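Local coordinates for protein ribonucleoside-diphosphate reductase subunit beta (Streptococcus sanguinis, PDB 4N83) that probably supplies deoxyribonucleotides for DNA synthesis as the small subunit of a class Ib ribonucleotide reductase, here with two manganese(II) ions bound, at residues I35-D40 against F108-T113; G164-L169 against K250-Y255; W220-L225 against D267-D272. All coordinates share one frame; numbering follows the deposited sequence.

Contact 1 (I35-D40 against F108-T113)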
ATOM      1  N   ILE A  35      16.065 -12.123  -3.642  1.00 96.32           N
ATOM      2  CA  ILE A  35      16.219 -13.458  -4.227  1.00 96.90           C
ATOM      3  C   ILE A  35      17.245 -13.454  -5.367  1.00 98.57           C
ATOM      4  O   ILE A  35      17.142 -12.638  -6.283  1.00 98.26           O
ATOM      5  CB  ILE A  35      14.864 -13.990  -4.755  1.00 96.28           C
ATOM      6  CG1 ILE A  35      13.884 -14.195  -3.593  1.00 95.40           C
ATOM      7  CG2 ILE A  35      15.050 -15.298  -5.516  1.00 96.71           C
ATOM      8  CD1 ILE A  35      12.438 -14.333  -4.020  1.00 94.99           C
ATOM      9  N   PRO A  36      18.237 -14.369  -5.315  1.00101.04           N
ATOM     10  CA  PRO A  36      19.234 -14.475  -6.384  1.00102.57           C
ATOM     11  C   PRO A  36      18.736 -15.313  -7.567  1.00103.44           C
ATOM     12  O   PRO A  36      18.782 -16.541  -7.525  1.00103.82           O
ATOM     13  CB  PRO A  36      20.413 -15.159  -5.688  1.00103.05           C
ATOM     14  CG  PRO A  36      19.783 -16.010  -4.639  1.00102.16           C
ATOM     15  CD  PRO A  36      18.515 -15.315  -4.216  1.00101.07           C
ATOM     16  N   LEU A  37      18.274 -14.640  -8.617  1.00104.35           N
ATOM     17  CA  LEU A  37      17.703 -15.315  -9.787  1.00105.66           C
ATOM     18  C   LEU A  37      18.764 -15.819 -10.772  1.00107.03           C
ATOM     19  O   LEU A  37      18.478 -16.683 -11.604  1.00106.97           O
ATOM     20  CB  LEU A  37      16.725 -14.379 -10.506  1.00105.68           C
ATOM     21  CG  LEU A  37      15.456 -14.045  -9.712  1.00104.67           C
ATOM     22  CD1 LEU A  37      14.847 -12.729 -10.171  1.00104.49           C
ATOM     23  CD2 LEU A  37      14.442 -15.175  -9.816  1.00104.14           C
ATOM     24  N   SER A  38      19.981 -15.281 -10.677  1.00107.79           N
ATOM     25  CA  SER A  38      21.074 -15.647 -11.584  1.00109.42           C
ATOM     26  C   SER A  38      21.560 -17.089 -11.402  1.00109.89           C
ATOM     27  O   SER A  38      22.157 -17.662 -12.316  1.00111.29           O
ATOM     28  CB  SER A  38      22.255 -14.687 -11.413  1.00110.34           C
ATOM     29  OG  SER A  38      22.818 -14.793 -10.117  1.00110.60           O
ATOM     30  N   ASN A  39      21.305 -17.668 -10.228  1.00108.68           N
ATOM     31  CA  ASN A  39      21.676 -19.059  -9.946  1.00108.17           C
ATOM     32  C   ASN A  39      20.781 -20.084 -10.650  1.00108.49           C
ATOM     33  O   ASN A  39      21.122 -21.266 -10.698  1.00109.31           O
ATOM     34  CB  ASN A  39      21.662 -19.328  -8.436  1.00106.47           C
ATOM     35  CG  ASN A  39      22.605 -18.420  -7.659  1.00105.77           C
ATOM     36  OD1 ASN A  39      22.402 -18.180  -6.469  1.00104.31           O
ATOM     37  ND2 ASN A  39      23.638 -17.912  -8.325  1.00106.02           N
ATOM     38  N   ASP A  40      19.644 -19.636 -11.187  1.00108.41           N
ATOM     39  CA  ASP A  40      18.726 -20.508 -11.929  1.00108.58           C
ATOM     40  C   ASP A  40      18.939 -20.467 -13.444  1.00109.53           C
ATOM     41  O   ASP A  40      18.194 -21.105 -14.192  1.00109.62           O
ATOM     42  CB  ASP A  40      17.275 -20.149 -11.600  1.00107.83           C
ATOM     43  CG  ASP A  40      16.898 -20.511 -10.181  1.00107.23           C
ATOM     44  OD1 ASP A  40      17.798 -20.560  -9.316  1.00107.30           O
ATOM     45  OD2 ASP A  40      15.700 -20.748  -9.928  1.00107.19           O
ATOM     46  N   PHE A 108      11.930 -12.060 -15.693  1.00 98.84           N
ATOM     47  CA  PHE A 108      12.178 -11.868 -17.122  1.00101.11           C
ATOM     48  C   PHE A 108      13.560 -11.267 -17.390  1.00101.96           C
ATOM     49  O   PHE A 108      14.224 -11.642 -18.358  1.00103.90           O
ATOM     50  CB  PHE A 108      11.107 -10.966 -17.759  1.00101.71           C
ATOM     51  CG  PHE A 108       9.695 -11.484 -17.629  1.00101.52           C
ATOM     52  CD1 PHE A 108       9.390 -12.815 -17.896  1.00102.07           C
ATOM     53  CD2 PHE A 108       8.662 -10.624 -17.273  1.00101.06           C
ATOM     54  CE1 PHE A 108       8.089 -13.280 -17.783  1.00102.25           C
ATOM     55  CE2 PHE A 108       7.361 -11.084 -17.161  1.00101.15           C
ATOM     56  CZ  PHE A 108       7.073 -12.414 -17.417  1.00101.91           C
ATOM     57  N   SER A 109      13.986 -10.340 -16.534  1.00101.33           N
ATOM     58  CA  SER A 109      15.265  -9.648 -16.714  1.00102.41           C
ATOM     59  C   SER A 109      16.459 -10.599 -16.675  1.00103.58           C
ATOM     60  O   SER A 109      17.363 -10.497 -17.505  1.00105.40           O
ATOM     61  CB  SER A 109      15.440  -8.562 -15.651  1.00101.07           C
ATOM     62  OG  SER A 109      14.430  -7.577 -15.763  1.00100.88           O
ATOM     63  N   THR A 110      16.454 -11.521 -15.713  1.00103.48           N
ATOM     64  CA  THR A 110      17.554 -12.470 -15.548  1.00104.67           C
ATOM     65  C   THR A 110      17.522 -13.548 -16.630  1.00106.09           C
ATOM     66  O   THR A 110      18.515 -13.766 -17.325  1.00107.02           O
ATOM     67  CB  THR A 110      17.514 -13.150 -14.163  1.00104.05           C
ATOM     68  OG1 THR A 110      17.216 -12.179 -13.153  1.00102.91           O
ATOM     69  CG2 THR A 110      18.852 -13.814 -13.848  1.00104.81           C
ATOM     70  N   LEU A 111      16.376 -14.211 -16.770  1.00106.47           N
ATOM     71  CA  LEU A 111      16.223 -15.325 -17.710  1.00107.80           C
ATOM     72  C   LEU A 111      16.268 -14.869 -19.166  1.00108.89           C
ATOM     73  O   LEU A 111      17.067 -15.378 -19.955  1.00110.02           O
ATOM     74  CB  LEU A 111      14.910 -16.080 -17.454  1.00108.00           C
ATOM     75  CG  LEU A 111      14.900 -17.129 -16.337  1.00108.12           C
ATOM     76  CD1 LEU A 111      15.319 -16.551 -14.992  1.00107.45           C
ATOM     77  CD2 LEU A 111      13.520 -17.766 -16.241  1.00107.96           C
ATOM     78  N   ASN A 112      15.413 -13.907 -19.510  1.00108.41           N
ATOM     79  CA  ASN A 112      15.208 -13.500 -20.903  1.00108.87           C
ATOM     80  C   ASN A 112      15.992 -12.249 -21.301  1.00109.36           C
ATOM     81  O   ASN A 112      16.543 -11.546 -20.450  1.00107.12           O
ATOM     82  CB  ASN A 112      13.716 -13.274 -21.170  1.00108.19           C
ATOM     83  CG  ASN A 112      12.858 -14.446 -20.724  1.00107.08           C
ATOM     84  OD1 ASN A 112      13.270 -15.602 -20.818  1.00106.81           O
ATOM     85  ND2 ASN A 112      11.658 -14.153 -20.236  1.00106.14           N
ATOM     86  N   THR A 113      16.027 -11.990 -22.606  1.00111.70           N
ATOM     87  CA  THR A 113      16.720 -10.834 -23.178  1.00112.76           C
ATOM     88  C   THR A 113      15.757  -9.672 -23.435  1.00112.84           C
ATOM     89  O   THR A 113      14.538  -9.837 -23.355  1.00112.72           O
ATOM     90  CB  THR A 113      17.414 -11.206 -24.505  1.00114.25           C
ATOM     91  OG1 THR A 113      16.438 -11.663 -25.450  1.00115.34           O
ATOM     92  CG2 THR A 113      18.451 -12.300 -24.281  1.00114.22           C
TER
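T110, in the last turn of helix 84-111, meets L37 and S38 of the loop that leads into helix 41-44. One residue before it, S109 bonds through OG to N11 OD1 of the second subunit, so the dimer partner lies close by. T110 itself carries the contact with both branches. Its OG1 lies against the flank of L37, 3.5 Å from L37 CB and 3.8 Å from L37 CD1, while the hydroxyl is hydrogen-bonded to S106 O one turn back. The methyl takes the other side: CG2, anti to the backbone N of T110, sits 3.7 Å from S38 CA and the same distance from L37 O. The T110 and L37 side chains cross at about a right angle, without a hydrogen bond between the two segments. T110 also touches L41, at the start of helix 41-44. Helix 84-111 is a core helix of the ferritin-like bundle and brings E97 and H100 to the metal site; L37 packs near the C-terminal end of the helix, its side chain about 9 Å from that of Y104, the predicted active-site tyrosine. L111 follows more loosely, its CD1 4.6 Å from L37 O, and rests on W44. At N112 the chain leaves helical geometry.

Contact 2 (G164-L169 against K250-Y255); sequences GFFTPL and KTFLRY
Two helices of the all-helical small-subunit fold, 162-173 and 246-263, neither of which supplies a metal ligand, meet here through an aromatic pair, F166 against F252. It is an offset edge-to-face stack: the edge of F166 turns toward the face of F252, the centroids are 5.6 Å apart and the planes stand at 64°. F166 CD1 does the touching, 3.7 Å from F252 CD2 and equally near F252 CG. Both phenylalanines hold CG anti to the backbone N (chi1 -174° for F166, -163° for F252), which sends the rings out into the space between the helices. F252 CD2 also comes 3.9 Å from F166 CB, so the ring of F252 lies close to the base of its partner as well. One turn on, L169 crosses F252 at about a right angle and sets CD1 4.1 Å from CZ at the end of that ring. Helix 162-173 is kinked around T167 and P168, where the regular backbone bonding is interrupted. V281 touches F166 and L169, and I285 touches L169 and F252, so helix 279-285 closes over the cluster. With L169 about 14 Å from a manganese ion, this is a buried apolar helix-helix interface of the ribonucleotide reductase small-subunit fold.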
ATOM      1  N   GLY A 164      -1.688 -20.650 -13.801  1.00123.72           N
ATOM      2  CA  GLY A 164      -0.311 -20.214 -13.996  1.00123.52           C
ATOM      3  C   GLY A 164       0.661 -20.802 -12.985  1.00121.82           C
ATOM      4  O   GLY A 164       1.772 -21.179 -13.349  1.00121.71           O
ATOM      5  N   PHE A 165       0.248 -20.889 -11.720  1.00120.03           N
ATOM      6  CA  PHE A 165       1.120 -21.417 -10.661  1.00118.56           C
ATOM      7  C   PHE A 165       1.494 -22.894 -10.846  1.00120.76           C
ATOM      8  O   PHE A 165       2.494 -23.347 -10.288  1.00119.74           O
ATOM      9  CB  PHE A 165       0.488 -21.237  -9.269  1.00116.45           C
ATOM     10  CG  PHE A 165       0.365 -19.800  -8.813  1.00114.80           C
ATOM     11  CD1 PHE A 165       1.363 -18.866  -9.075  1.00113.65           C
ATOM     12  CD2 PHE A 165      -0.741 -19.395  -8.072  1.00113.49           C
ATOM     13  CE1 PHE A 165       1.244 -17.556  -8.635  1.00112.12           C
ATOM     14  CE2 PHE A 165      -0.861 -18.087  -7.629  1.00111.80           C
ATOM     15  CZ  PHE A 165       0.133 -17.168  -7.910  1.00111.30           C
ATOM     16  N   PHE A 166       0.702 -23.634 -11.621  1.00123.32           N
ATOM     17  CA  PHE A 166       0.960 -25.058 -11.884  1.00124.81           C
ATOM     18  C   PHE A 166       2.354 -25.326 -12.468  1.00124.82           C
ATOM     19  O   PHE A 166       2.985 -26.332 -12.133  1.00124.04           O
ATOM     20  CB  PHE A 166      -0.116 -25.621 -12.826  1.00127.20           C
ATOM     21  CG  PHE A 166      -0.024 -27.110 -13.043  1.00129.30           C
ATOM     22  CD1 PHE A 166      -0.745 -27.990 -12.245  1.00129.20           C
ATOM     23  CD2 PHE A 166       0.774 -27.633 -14.055  1.00131.12           C
ATOM     24  CE1 PHE A 166      -0.668 -29.358 -12.447  1.00130.01           C
ATOM     25  CE2 PHE A 166       0.858 -29.001 -14.259  1.00131.69           C
ATOM     26  CZ  PHE A 166       0.136 -29.865 -13.454  1.00131.00           C
ATOM     27  N   THR A 167       2.825 -24.433 -13.337  1.00124.76           N
ATOM     28  CA  THR A 167       4.109 -24.614 -14.025  1.00124.92           C
ATOM     29  C   THR A 167       5.334 -24.485 -13.098  1.00123.13           C
ATOM     30  O   THR A 167       6.135 -25.416 -13.022  1.00122.76           O
ATOM     31  CB  THR A 167       4.240 -23.665 -15.238  1.00125.99           C
ATOM     32  OG1 THR A 167       3.093 -23.812 -16.084  1.00127.65           O
ATOM     33  CG2 THR A 167       5.497 -23.974 -16.044  1.00126.84           C
ATOM     34  N   PRO A 168       5.494 -23.341 -12.396  1.00121.23           N
ATOM     35  CA  PRO A 168       6.654 -23.215 -11.501  1.00120.27           C
ATOM     36  C   PRO A 168       6.630 -24.178 -10.310  1.00119.15           C
ATOM     37  O   PRO A 168       7.690 -24.577  -9.827  1.00118.42           O
ATOM     38  CB  PRO A 168       6.573 -21.762 -11.019  1.00119.54           C
ATOM     39  CG  PRO A 168       5.140 -21.391 -11.173  1.00119.58           C
ATOM     40  CD  PRO A 168       4.689 -22.106 -12.408  1.00120.68           C
ATOM     41  N   LEU A 169       5.434 -24.535  -9.843  1.00118.54           N
ATOM     42  CA  LEU A 169       5.280 -25.542  -8.788  1.00118.50           C
ATOM     43  C   LEU A 169       5.677 -26.938  -9.281  1.00119.11           C
ATOM     44  O   LEU A 169       6.183 -27.753  -8.505  1.00118.51           O
ATOM     45  CB  LEU A 169       3.837 -25.568  -8.267  1.00118.45           C
ATOM     46  CG  LEU A 169       3.358 -24.350  -7.469  1.00117.11           C
ATOM     47  CD1 LEU A 169       1.851 -24.405  -7.266  1.00116.74           C
ATOM     48  CD2 LEU A 169       4.074 -24.249  -6.130  1.00116.25           C
ATOM     49  N   LYS A 250      -6.392 -28.741 -15.479  1.00135.02           N
ATOM     50  CA  LYS A 250      -7.836 -28.803 -15.254  1.00134.76           C
ATOM     51  C   LYS A 250      -8.164 -29.443 -13.902  1.00133.50           C
ATOM     52  O   LYS A 250      -9.088 -29.009 -13.214  1.00133.31           O
ATOM     53  CB  LYS A 250      -8.522 -29.570 -16.389  1.00136.39           C
ATOM     54  CG  LYS A 250      -8.540 -28.815 -17.709  1.00137.38           C
ATOM     55  CD  LYS A 250      -8.994 -29.699 -18.859  1.00139.18           C
ATOM     56  CE  LYS A 250      -9.111 -28.906 -20.149  1.00140.14           C
ATOM     57  NZ  LYS A 250      -9.573 -29.752 -21.283  1.00142.53           N
ATOM     58  N   THR A 251      -7.399 -30.470 -13.529  1.00132.86           N
ATOM     59  CA  THR A 251      -7.527 -31.108 -12.216  1.00131.01           C
ATOM     60  C   THR A 251      -7.127 -30.141 -11.097  1.00129.87           C
ATOM     61  O   THR A 251      -7.725 -30.143 -10.021  1.00129.42           O
ATOM     62  CB  THR A 251      -6.648 -32.374 -12.114  1.00129.98           C
ATOM     63  OG1 THR A 251      -6.802 -33.171 -13.296  1.00129.81           O
ATOM     64  CG2 THR A 251      -7.026 -33.208 -10.896  1.00129.13           C
ATOM     65  N   PHE A 252      -6.111 -29.323 -11.366  1.00130.15           N
ATOM     66  CA  PHE A 252      -5.609 -28.340 -10.405  1.00129.29           C
ATOM     67  C   PHE A 252      -6.571 -27.158 -10.255  1.00128.74           C
ATOM     68  O   PHE A 252      -6.714 -26.605  -9.163  1.00126.21           O
ATOM     69  CB  PHE A 252      -4.220 -27.856 -10.849  1.00129.97           C
ATOM     70  CG  PHE A 252      -3.418 -27.174  -9.768  1.00129.96           C
ATOM     71  CD1 PHE A 252      -3.231 -27.772  -8.527  1.00129.75           C
ATOM     72  CD2 PHE A 252      -2.806 -25.948 -10.012  1.00130.32           C
ATOM     73  CE1 PHE A 252      -2.479 -27.147  -7.542  1.00128.90           C
ATOM     74  CE2 PHE A 252      -2.050 -25.323  -9.033  1.00128.87           C
ATOM     75  CZ  PHE A 252      -1.884 -25.923  -7.798  1.00128.15           C
ATOM     76  N   LEU A 253      -7.229 -26.780 -11.352  1.00130.53           N
ATOM     77  CA  LEU A 253      -8.197 -25.676 -11.348  1.00130.61           C
ATOM     78  C   LEU A 253      -9.469 -26.014 -10.571  1.00129.81           C
ATOM     79  O   LEU A 253      -9.992 -25.175  -9.836  1.00128.17           O
ATOM     80  CB  LEU A 253      -8.561 -25.266 -12.782  1.00133.04           C
ATOM     81  CG  LEU A 253      -7.571 -24.331 -13.482  1.00133.71           C
ATOM     82  CD1 LEU A 253      -7.842 -24.283 -14.979  1.00135.56           C
ATOM     83  CD2 LEU A 253      -7.630 -22.936 -12.873  1.00132.86           C
ATOM     84  N   ARG A 254      -9.968 -27.235 -10.746  1.00130.21           N
ATOM     85  CA  ARG A 254     -11.138 -27.707 -10.003  1.00130.01           C
ATOM     86  C   ARG A 254     -10.845 -27.820  -8.505  1.00126.63           C
ATOM     87  O   ARG A 254     -11.726 -27.590  -7.675  1.00125.63           O
ATOM     88  CB  ARG A 254     -11.612 -29.060 -10.545  1.00132.98           C
ATOM     89  CG  ARG A 254     -12.291 -28.983 -11.905  1.00135.91           C
ATOM     90  CD  ARG A 254     -12.788 -30.348 -12.360  1.00138.24           C
ATOM     91  NE  ARG A 254     -11.698 -31.202 -12.835  1.00139.02           N
ATOM     92  CZ  ARG A 254     -11.278 -31.290 -14.099  1.00140.48           C
ATOM     93  NH1 ARG A 254     -11.844 -30.576 -15.068  1.00141.50           N
ATOM     94  NH2 ARG A 254     -10.273 -32.107 -14.399  1.00141.22           N
ATOM     95  N   TYR A 255      -9.604 -28.172  -8.174  1.00124.21           N
ATOM     96  CA  TYR A 255      -9.174 -28.329  -6.785  1.00121.84           C
ATOM     97  C   TYR A 255      -9.158 -26.993  -6.037  1.00118.52           C
ATOM     98  O   TYR A 255      -9.750 -26.872  -4.965  1.00118.12           O
ATOM     99  CB  TYR A 255      -7.787 -28.988  -6.735  1.00122.20           C
ATOM    100  CG  TYR A 255      -7.144 -29.004  -5.364  1.00121.61           C
ATOM    101  CD1 TYR A 255      -7.775 -29.617  -4.284  1.00121.71           C
ATOM    102  CD2 TYR A 255      -5.901 -28.414  -5.149  1.00121.01           C
ATOM    103  CE1 TYR A 255      -7.189 -29.636  -3.029  1.00120.76           C
ATOM    104  CE2 TYR A 255      -5.307 -28.429  -3.898  1.00120.16           C
ATOM    105  CZ  TYR A 255      -5.955 -29.041  -2.842  1.00119.88           C
ATOM    106  OH  TYR A 255      -5.369 -29.056  -1.598  1.00118.27           O
TER

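Contact 3 (W220-L225 against D267-D272)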
ATOM      1  N   TRP A 220     -25.688 -15.805  -8.659  1.00125.94           N
ATOM      2  CA  TRP A 220     -24.738 -14.961  -9.390  1.00126.19           C
ATOM      3  C   TRP A 220     -23.292 -15.430  -9.186  1.00124.42           C
ATOM      4  O   TRP A 220     -22.430 -15.196 -10.036  1.00123.40           O
ATOM      5  CB  TRP A 220     -24.883 -13.496  -8.957  1.00126.16           C
ATOM      6  CG  TRP A 220     -24.141 -12.522  -9.831  1.00126.34           C
ATOM      7  CD1 TRP A 220     -24.606 -11.914 -10.963  1.00128.14           C
ATOM      8  CD2 TRP A 220     -22.804 -12.044  -9.641  1.00124.63           C
ATOM      9  NE1 TRP A 220     -23.640 -11.090 -11.489  1.00127.47           N
ATOM     10  CE2 TRP A 220     -22.525 -11.151 -10.698  1.00125.48           C
ATOM     11  CE3 TRP A 220     -21.814 -12.286  -8.680  1.00122.21           C
ATOM     12  CZ2 TRP A 220     -21.296 -10.498 -10.820  1.00124.67           C
ATOM     13  CZ3 TRP A 220     -20.593 -11.636  -8.802  1.00120.94           C
ATOM     14  CH2 TRP A 220     -20.345 -10.753  -9.866  1.00122.20           C
ATOM     15  N   MET A 221     -23.040 -16.093  -8.060  1.00124.25           N
ATOM     16  CA  MET A 221     -21.710 -16.594  -7.720  1.00124.03           C
ATOM     17  C   MET A 221     -21.291 -17.763  -8.613  1.00124.45           C
ATOM     18  O   MET A 221     -20.243 -17.707  -9.261  1.00123.13           O
ATOM     19  CB  MET A 221     -21.680 -17.016  -6.247  1.00123.63           C
ATOM     20  CG  MET A 221     -20.328 -17.488  -5.742  1.00122.20           C
ATOM     21  SD  MET A 221     -20.246 -17.509  -3.940  1.00119.99           S
ATOM     22  CE  MET A 221     -18.739 -18.444  -3.699  1.00118.76           C
ATOM     23  N   TYR A 222     -22.107 -18.813  -8.642  1.00126.42           N
ATOM     24  CA  TYR A 222     -21.801 -20.004  -9.441  1.00128.26           C
ATOM     25  C   TYR A 222     -21.899 -19.740 -10.946  1.00130.41           C
ATOM     26  O   TYR A 222     -21.177 -20.358 -11.728  1.00130.50           O
ATOM     27  CB  TYR A 222     -22.694 -21.184  -9.038  1.00130.00           C
ATOM     28  CG  TYR A 222     -22.352 -21.760  -7.677  1.00129.03           C
ATOM     29  CD1 TYR A 222     -21.191 -22.507  -7.488  1.00127.86           C
ATOM     30  CD2 TYR A 222     -23.187 -21.559  -6.581  1.00129.30           C
ATOM     31  CE1 TYR A 222     -20.872 -23.035  -6.247  1.00126.90           C
ATOM     32  CE2 TYR A 222     -22.877 -22.083  -5.336  1.00127.81           C
ATOM     33  CZ  TYR A 222     -21.720 -22.820  -5.174  1.00126.89           C
ATOM     34  OH  TYR A 222     -21.412 -23.340  -3.939  1.00126.18           O
ATOM     35  N   ASP A 223     -22.782 -18.825 -11.347  1.00132.71           N
ATOM     36  CA  ASP A 223     -22.845 -18.367 -12.741  1.00135.11           C
ATOM     37  C   ASP A 223     -21.513 -17.754 -13.174  1.00134.66           C
ATOM     38  O   ASP A 223     -21.042 -17.999 -14.286  1.00134.98           O
ATOM     39  CB  ASP A 223     -23.970 -17.341 -12.940  1.00136.68           C
ATOM     40  CG  ASP A 223     -25.340 -17.985 -13.079  1.00138.87           C
ATOM     41  OD1 ASP A 223     -26.237 -17.339 -13.661  1.00140.53           O
ATOM     42  OD2 ASP A 223     -25.526 -19.129 -12.609  1.00138.60           O
ATOM     43  N   LEU A 224     -20.916 -16.959 -12.289  1.00133.84           N
ATOM     44  CA  LEU A 224     -19.600 -16.369 -12.532  1.00133.34           C
ATOM     45  C   LEU A 224     -18.496 -17.425 -12.437  1.00132.03           C
ATOM     46  O   LEU A 224     -17.477 -17.325 -13.121  1.00131.37           O
ATOM     47  CB  LEU A 224     -19.328 -15.238 -11.534  1.00132.49           C
ATOM     48  CG  LEU A 224     -18.145 -14.314 -11.841  1.00132.16           C
ATOM     49  CD1 LEU A 224     -18.460 -13.396 -13.014  1.00134.15           C
ATOM     50  CD2 LEU A 224     -17.772 -13.495 -10.614  1.00130.41           C
ATOM     51  N   LEU A 225     -18.702 -18.429 -11.586  1.00131.59           N
ATOM     52  CA  LEU A 225     -17.730 -19.509 -11.404  1.00131.15           C
ATOM     53  C   LEU A 225     -17.583 -20.340 -12.680  1.00132.17           C
ATOM     54  O   LEU A 225     -16.469 -20.538 -13.169  1.00131.90           O
ATOM     55  CB  LEU A 225     -18.134 -20.405 -10.223  1.00131.43           C
ATOM     56  CG  LEU A 225     -17.025 -21.225  -9.545  1.00130.58           C
ATOM     57  CD1 LEU A 225     -17.474 -21.701  -8.169  1.00129.75           C
ATOM     58  CD2 LEU A 225     -16.580 -22.411 -10.393  1.00131.48           C
ATOM     59  N   ASP A 267     -19.543 -24.309   0.173  1.00108.91           N
ATOM     60  CA  ASP A 267     -19.141 -25.713   0.174  1.00109.10           C
ATOM     61  C   ASP A 267     -18.302 -26.044  -1.063  1.00110.18           C
ATOM     62  O   ASP A 267     -18.465 -25.411  -2.107  1.00109.89           O
ATOM     63  CB  ASP A 267     -20.383 -26.606   0.231  1.00109.97           C
ATOM     64  CG  ASP A 267     -21.252 -26.317   1.443  1.00109.07           C
ATOM     65  OD1 ASP A 267     -20.725 -26.342   2.574  1.00107.22           O
ATOM     66  OD2 ASP A 267     -22.462 -26.062   1.266  1.00110.20           O
ATOM     67  N   PRO A 268     -17.397 -27.037  -0.947  1.00111.05           N
ATOM     68  CA  PRO A 268     -16.540 -27.427  -2.071  1.00111.68           C
ATOM     69  C   PRO A 268     -17.325 -28.120  -3.187  1.00113.59           C
ATOM     70  O   PRO A 268     -17.990 -29.127  -2.940  1.00114.58           O
ATOM     71  CB  PRO A 268     -15.537 -28.392  -1.430  1.00110.72           C
ATOM     72  CG  PRO A 268     -16.253 -28.957  -0.254  1.00110.35           C
ATOM     73  CD  PRO A 268     -17.129 -27.849   0.255  1.00110.07           C
ATOM     74  N   LEU A 269     -17.232 -27.581  -4.401  1.00114.29           N
ATOM     75  CA  LEU A 269     -18.068 -28.025  -5.517  1.00116.08           C
ATOM     76  C   LEU A 269     -17.561 -29.323  -6.148  1.00116.94           C
ATOM     77  O   LEU A 269     -18.302 -30.303  -6.240  1.00118.65           O
ATOM     78  CB  LEU A 269     -18.153 -26.921  -6.579  1.00116.44           C
ATOM     79  CG  LEU A 269     -19.285 -27.021  -7.606  1.00118.28           C
ATOM     80  CD1 LEU A 269     -20.640 -26.804  -6.948  1.00118.90           C
ATOM     81  CD2 LEU A 269     -19.071 -26.017  -8.728  1.00118.67           C
ATOM     82  N   PHE A 270     -16.299 -29.328  -6.570  1.00115.99           N
ATOM     83  CA  PHE A 270     -15.731 -30.454  -7.319  1.00116.52           C
ATOM     84  C   PHE A 270     -15.237 -31.577  -6.402  1.00115.56           C
ATOM     85  O   PHE A 270     -14.938 -31.336  -5.233  1.00112.83           O
ATOM     86  CB  PHE A 270     -14.584 -29.966  -8.208  1.00116.32           C
ATOM     87  CG  PHE A 270     -15.006 -28.956  -9.237  1.00117.49           C
ATOM     88  CD1 PHE A 270     -14.946 -27.597  -8.960  1.00116.47           C
ATOM     89  CD2 PHE A 270     -15.469 -29.366 -10.481  1.00119.54           C
ATOM     90  CE1 PHE A 270     -15.338 -26.663  -9.906  1.00117.66           C
ATOM     91  CE2 PHE A 270     -15.862 -28.437 -11.430  1.00120.72           C
ATOM     92  CZ  PHE A 270     -15.795 -27.084 -11.144  1.00120.00           C
ATOM     93  N   PRO A 271     -15.149 -32.812  -6.936  1.00117.37           N
ATOM     94  CA  PRO A 271     -14.644 -33.952  -6.166  1.00117.53           C
ATOM     95  C   PRO A 271     -13.115 -34.106  -6.187  1.00116.76           C
ATOM     96  O   PRO A 271     -12.585 -35.000  -5.522  1.00115.24           O
ATOM     97  CB  PRO A 271     -15.302 -35.146  -6.862  1.00119.73           C
ATOM     98  CG  PRO A 271     -15.419 -34.720  -8.283  1.00120.79           C
ATOM     99  CD  PRO A 271     -15.613 -33.225  -8.275  1.00119.51           C
ATOM    100  N   ASP A 272     -12.421 -33.248  -6.936  1.00117.04           N
ATOM    101  CA  ASP A 272     -10.963 -33.335  -7.066  1.00116.63           C
ATOM    102  C   ASP A 272     -10.261 -32.926  -5.772  1.00114.70           C
ATOM    103  O   ASP A 272     -10.275 -31.755  -5.395  1.00113.89           O
ATOM    104  CB  ASP A 272     -10.468 -32.451  -8.216  1.00116.98           C
ATOM    105  CG  ASP A 272     -10.968 -32.916  -9.571  1.00119.32           C
ATOM    106  OD1 ASP A 272     -10.378 -32.501 -10.592  1.00119.58           O
ATOM    107  OD2 ASP A 272     -11.948 -33.690  -9.622  1.00121.05           O
TER
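Y222 and L269 make the nearer of two apolar contacts between helix 211-240 and the loop 267-272. The ring of Y222 offers its CE1, which lies 3.8 Å from L269 CD1; the two side chains run past each other in opposite directions, and the methyl approaches the ring obliquely. L269 reaches it because its CG is anti to the backbone N (chi1 -163°), which extends the side chain toward the helix. Y222 instead holds CG beside its own backbone N (chi1 -71°), so its ring leans over toward the loop although the side chain does not start out in that direction. One turn along the helix, L225 adds a more distant apolar contact: its CD2 comes 4.5 Å from F270 CE1, near the plane of the phenylalanine ring and at its edge. L225 and F270 thus continue the apolar seam begun by Y222 and L269.

On the polar side there is proximity but no bond between the segments. Y222 OH stands 4.0 Å from D267 O, too far for a hydrogen bond. Two backbone N-H groups of the loop turn to the side chain of N258 on helix 246-263: F270 N donates to OD1, and L269 N makes a weak bond to the same oxygen.

The patch lies near the surface, away from the metal site. On the same helix, L225 and M221 touch F155 of helix 148-160, and L224 touches helix 128-143, while Y222 also touches L261, so the loop runs along a junction of helices 211-240 and 246-263.

Contact 1 comes first along the chain and is closed before the other two open; contacts 2 and 3 interleave, in the order 164-169, 220-225, 250-255, 267-272. Measured between centres, contacts 1 and 3 are about 38 Å apart, with contact 2 about 23 Å from contact 1 and about 17 Å from contact 3. Contacts 2 and 3 touch directly: R254 NE and D272 OD1 form a salt bridge at 2.9 Å, and R254 CD packs on F270 CD2. Helix 246-263 thus packs on helix 162-173 in the buried core and on the loop 267-272 near the surface, while contact 1 lies across the chain's centre from contact 3, where the loop before helix 41-44 meets the end of helix 84-111.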